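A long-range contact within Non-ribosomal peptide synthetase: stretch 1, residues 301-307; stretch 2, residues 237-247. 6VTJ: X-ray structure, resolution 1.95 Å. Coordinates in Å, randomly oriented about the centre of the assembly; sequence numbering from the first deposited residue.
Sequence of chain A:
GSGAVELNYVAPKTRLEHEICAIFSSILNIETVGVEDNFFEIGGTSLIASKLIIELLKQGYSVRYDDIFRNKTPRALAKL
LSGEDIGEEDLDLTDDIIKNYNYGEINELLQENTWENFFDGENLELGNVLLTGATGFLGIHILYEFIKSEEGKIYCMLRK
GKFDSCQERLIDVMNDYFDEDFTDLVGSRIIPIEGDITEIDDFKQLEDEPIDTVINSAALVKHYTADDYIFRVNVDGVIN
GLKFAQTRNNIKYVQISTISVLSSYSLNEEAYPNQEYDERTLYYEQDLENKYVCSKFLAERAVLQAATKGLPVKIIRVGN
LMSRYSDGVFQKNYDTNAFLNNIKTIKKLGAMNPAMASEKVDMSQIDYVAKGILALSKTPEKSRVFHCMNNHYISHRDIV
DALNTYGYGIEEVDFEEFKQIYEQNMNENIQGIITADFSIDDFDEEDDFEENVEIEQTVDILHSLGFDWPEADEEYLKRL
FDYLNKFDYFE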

# COMPACT_ATOMS: atom_id res chain seq x y z
N ARG A 301 5.62 -14.85 -0.32
CA ARG A 301 5.89 -16.28 -0.16
C ARG A 301 5.94 -16.99 -1.51
O ARG A 301 6.78 -17.87 -1.72
CB ARG A 301 4.84 -16.93 0.73
CG ARG A 301 5.17 -18.35 1.14
CD ARG A 301 4.11 -18.87 2.11
NE ARG A 301 2.88 -19.21 1.41
CZ ARG A 301 1.81 -19.74 1.99
NH1 ARG A 301 1.79 -19.97 3.30
NH2 ARG A 301 0.75 -20.03 1.25
N ALA A 302 5.06 -16.63 -2.45
CA ALA A 302 5.15 -17.22 -3.79
C ALA A 302 6.47 -16.87 -4.47
O ALA A 302 7.10 -17.72 -5.13
CB ALA A 302 3.97 -16.76 -4.64
N VAL A 303 6.91 -15.62 -4.32
CA VAL A 303 8.14 -15.18 -4.97
C VAL A 303 9.33 -15.96 -4.42
O VAL A 303 10.15 -16.51 -5.17
CB VAL A 303 8.32 -13.66 -4.81
CG1 VAL A 303 9.72 -13.25 -5.25
CG2 VAL A 303 7.25 -12.89 -5.58
N LEU A 304 9.42 -16.06 -3.09
CA LEU A 304 10.53 -16.78 -2.47
C LEU A 304 10.46 -18.29 -2.73
O LEU A 304 11.51 -18.95 -2.87
CB LEU A 304 10.57 -16.48 -0.97
CG LEU A 304 10.99 -15.05 -0.60
CD1 LEU A 304 10.71 -14.70 0.87
CD2 LEU A 304 12.47 -14.85 -0.91
N GLN A 305 9.26 -18.87 -2.81
CA GLN A 305 9.12 -20.26 -3.24
C GLN A 305 9.75 -20.49 -4.61
O GLN A 305 10.58 -21.40 -4.79
CB GLN A 305 7.64 -20.62 -3.26
CG GLN A 305 7.34 -22.08 -3.57
CD GLN A 305 5.85 -22.35 -3.54
OE1 GLN A 305 5.20 -22.15 -2.51
NE2 GLN A 305 5.30 -22.79 -4.66
N ALA A 306 9.36 -19.68 -5.60
CA ALA A 306 9.97 -19.79 -6.93
C ALA A 306 11.49 -19.65 -6.85
O ALA A 306 12.22 -20.29 -7.62
CB ALA A 306 9.41 -18.73 -7.88
N ALA A 307 11.97 -18.80 -5.93
CA ALA A 307 13.42 -18.69 -5.74
C ALA A 307 14.01 -20.00 -5.23
O ALA A 307 15.11 -20.38 -5.63
CB ALA A 307 13.74 -17.56 -4.76
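Stretch 2 237-247: GVINGLKFAQT

Two helices that run side by side at a shallow angle can pack closely when one offers small residues and the other fills the space above them with a branched side chain. The contact between residues 237-247 and 301-307 is a compact example. Residues 301-307 are helical throughout, part of a longer helix that extends beyond the stretch at both ends. Stretch 2 is helical from its first residue, its turns held by the usual backbone hydrogen bonds, such as Leu-242 N to Val-238 O at 2.8 Å. The two helices point the same way: their N-to-C directions differ by 20°, with a signed crossing angle of -20°, and their axes approach to 9.9 Å. Because the chains run in the same sense, the register advances together, from Val-238 and Ile-239 beside Ala-302 and Val-303 to Gln-246 beside Ala-306.

Leu-242 is the centre of the arrangement, with 62 Å² covered by the first stretch. Its CA-to-CB bond points toward the opposing helix, and in its m,t rotamer the side chain touches Ala-302, Val-303 and Ala-306. Leu-242 CD1 lies 3.6 Å from Ala-302 O and 3.9 Å from Ala-302 CB, and Leu-242 CD1 also reaches Val-303, at 3.8 Å from Val-303 N and 4.2 Å from Val-303 CG2. Leu-242 CD2 is 4.2 Å from Ala-306 CB, and both methyls lie near Val-303 CG2. One leucine thus spans the two alanines, which are spaced i to i+4 and joined by the backbone hydrogen bond from Ala-306 N to Ala-302 O, 3.0 Å long.

Those alanines, covered by 48 Å² at Ala-306 and 42 Å² at Ala-302, both direct their CB atoms toward the second stretch. Ala-302 CB also has Ile-239 as a neighbour, 4.3 Å from Ile-239 CG1; the isoleucine leaves its backbone sideways, but the end of its side chain comes nearer. At Ala-306, the CB atom meets the terminal amide of Gln-246, which is exposed.

Val-303 completes the apolar surface. Although its CB points sideways, Val-303 CG2 comes within 3.8 Å of Val-238 CG1, adding a valine pair beside the leucine. No hydrogen bond crosses between the stretches, and the packing is largely a matter of apolar side chains. With 258 Å² buried over both sides, the example illustrates the principle economically: short alanine side chains leave room at the helix surface, and a single leucine bridges successive turns.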

# COMPACT_ATOMS: atom_id res chain seq x y z
N GLY A 237 -1.98 -12.38 -9.78
CA GLY A 237 -1.16 -11.66 -10.76
C GLY A 237 0.33 -11.90 -10.56
O GLY A 237 1.09 -12.01 -11.52
N VAL A 238 0.76 -11.98 -9.30
CA VAL A 238 2.15 -12.33 -9.02
C VAL A 238 2.43 -13.77 -9.47
O VAL A 238 3.47 -14.05 -10.08
CB VAL A 238 2.46 -12.12 -7.53
CG1 VAL A 238 3.75 -12.80 -7.16
CG2 VAL A 238 2.55 -10.63 -7.21
N ILE A 239 1.53 -14.70 -9.17
CA ILE A 239 1.75 -16.08 -9.59
C ILE A 239 1.87 -16.16 -11.11
O ILE A 239 2.77 -16.81 -11.64
CB ILE A 239 0.64 -16.99 -9.05
CG1 ILE A 239 0.99 -17.39 -7.61
CG2 ILE A 239 0.47 -18.23 -9.94
CD1 ILE A 239 -0.18 -17.70 -6.73
N ASN A 240 0.99 -15.46 -11.83
CA ASN A 240 1.07 -15.45 -13.28
C ASN A 240 2.39 -14.85 -13.77
O ASN A 240 3.01 -15.37 -14.72
CB ASN A 240 -0.11 -14.66 -13.84
CG ASN A 240 -1.44 -15.31 -13.51
OD1 ASN A 240 -1.52 -16.52 -13.28
ND2 ASN A 240 -2.49 -14.51 -13.47
N GLY A 241 2.85 -13.76 -13.13
CA GLY A 241 4.11 -13.17 -13.55
C GLY A 241 5.30 -14.08 -13.27
O GLY A 241 6.25 -14.13 -14.06
N LEU A 242 5.23 -14.83 -12.18
CA LEU A 242 6.27 -15.79 -11.86
C LEU A 242 6.29 -16.94 -12.85
O LEU A 242 7.36 -17.40 -13.25
CB LEU A 242 6.06 -16.34 -10.44
CG LEU A 242 6.32 -15.38 -9.28
CD1 LEU A 242 5.80 -15.96 -7.97
CD2 LEU A 242 7.80 -15.10 -9.21
N LYS A 243 5.11 -17.42 -13.24
CA LYS A 243 5.04 -18.49 -14.25
C LYS A 243 5.63 -18.01 -15.56
O LYS A 243 6.42 -18.73 -16.21
CB LYS A 243 3.59 -18.94 -14.43
CG LYS A 243 3.08 -19.77 -13.25
CD LYS A 243 1.69 -20.37 -13.50
N PHE A 244 5.29 -16.78 -15.96
CA PHE A 244 5.92 -16.20 -17.14
C PHE A 244 7.43 -16.16 -16.99
O PHE A 244 8.16 -16.55 -17.91
CB PHE A 244 5.39 -14.80 -17.40
CG PHE A 244 6.21 -14.07 -18.43
CD1 PHE A 244 6.11 -14.40 -19.77
CD2 PHE A 244 7.13 -13.10 -18.04
CE1 PHE A 244 6.88 -13.75 -20.72
CE2 PHE A 244 7.91 -12.45 -18.97
CZ PHE A 244 7.79 -12.77 -20.32
N ALA A 245 7.92 -15.69 -15.84
CA ALA A 245 9.37 -15.61 -15.64
C ALA A 245 10.02 -16.99 -15.70
O ALA A 245 11.16 -17.12 -16.17
CB ALA A 245 9.68 -14.95 -14.30
N GLN A 246 9.31 -18.02 -15.25
CA GLN A 246 9.88 -19.36 -15.19
C GLN A 246 9.95 -20.02 -16.56
O GLN A 246 10.79 -20.91 -16.76
CB GLN A 246 9.07 -20.24 -14.23
CG GLN A 246 9.50 -20.09 -12.77
CD GLN A 246 8.39 -20.43 -11.79
OE1 GLN A 246 7.21 -20.30 -12.11
NE2 GLN A 246 8.77 -20.87 -10.59
N THR A 247 9.11 -19.61 -17.51
CA THR A 247 9.22 -20.16 -18.86
C THR A 247 10.60 -19.95 -19.48
O THR A 247 10.91 -20.62 -20.47
CB THR A 247 8.18 -19.57 -19.80
OG1 THR A 247 8.56 -18.23 -20.17
CG2 THR A 247 6.80 -19.58 -19.17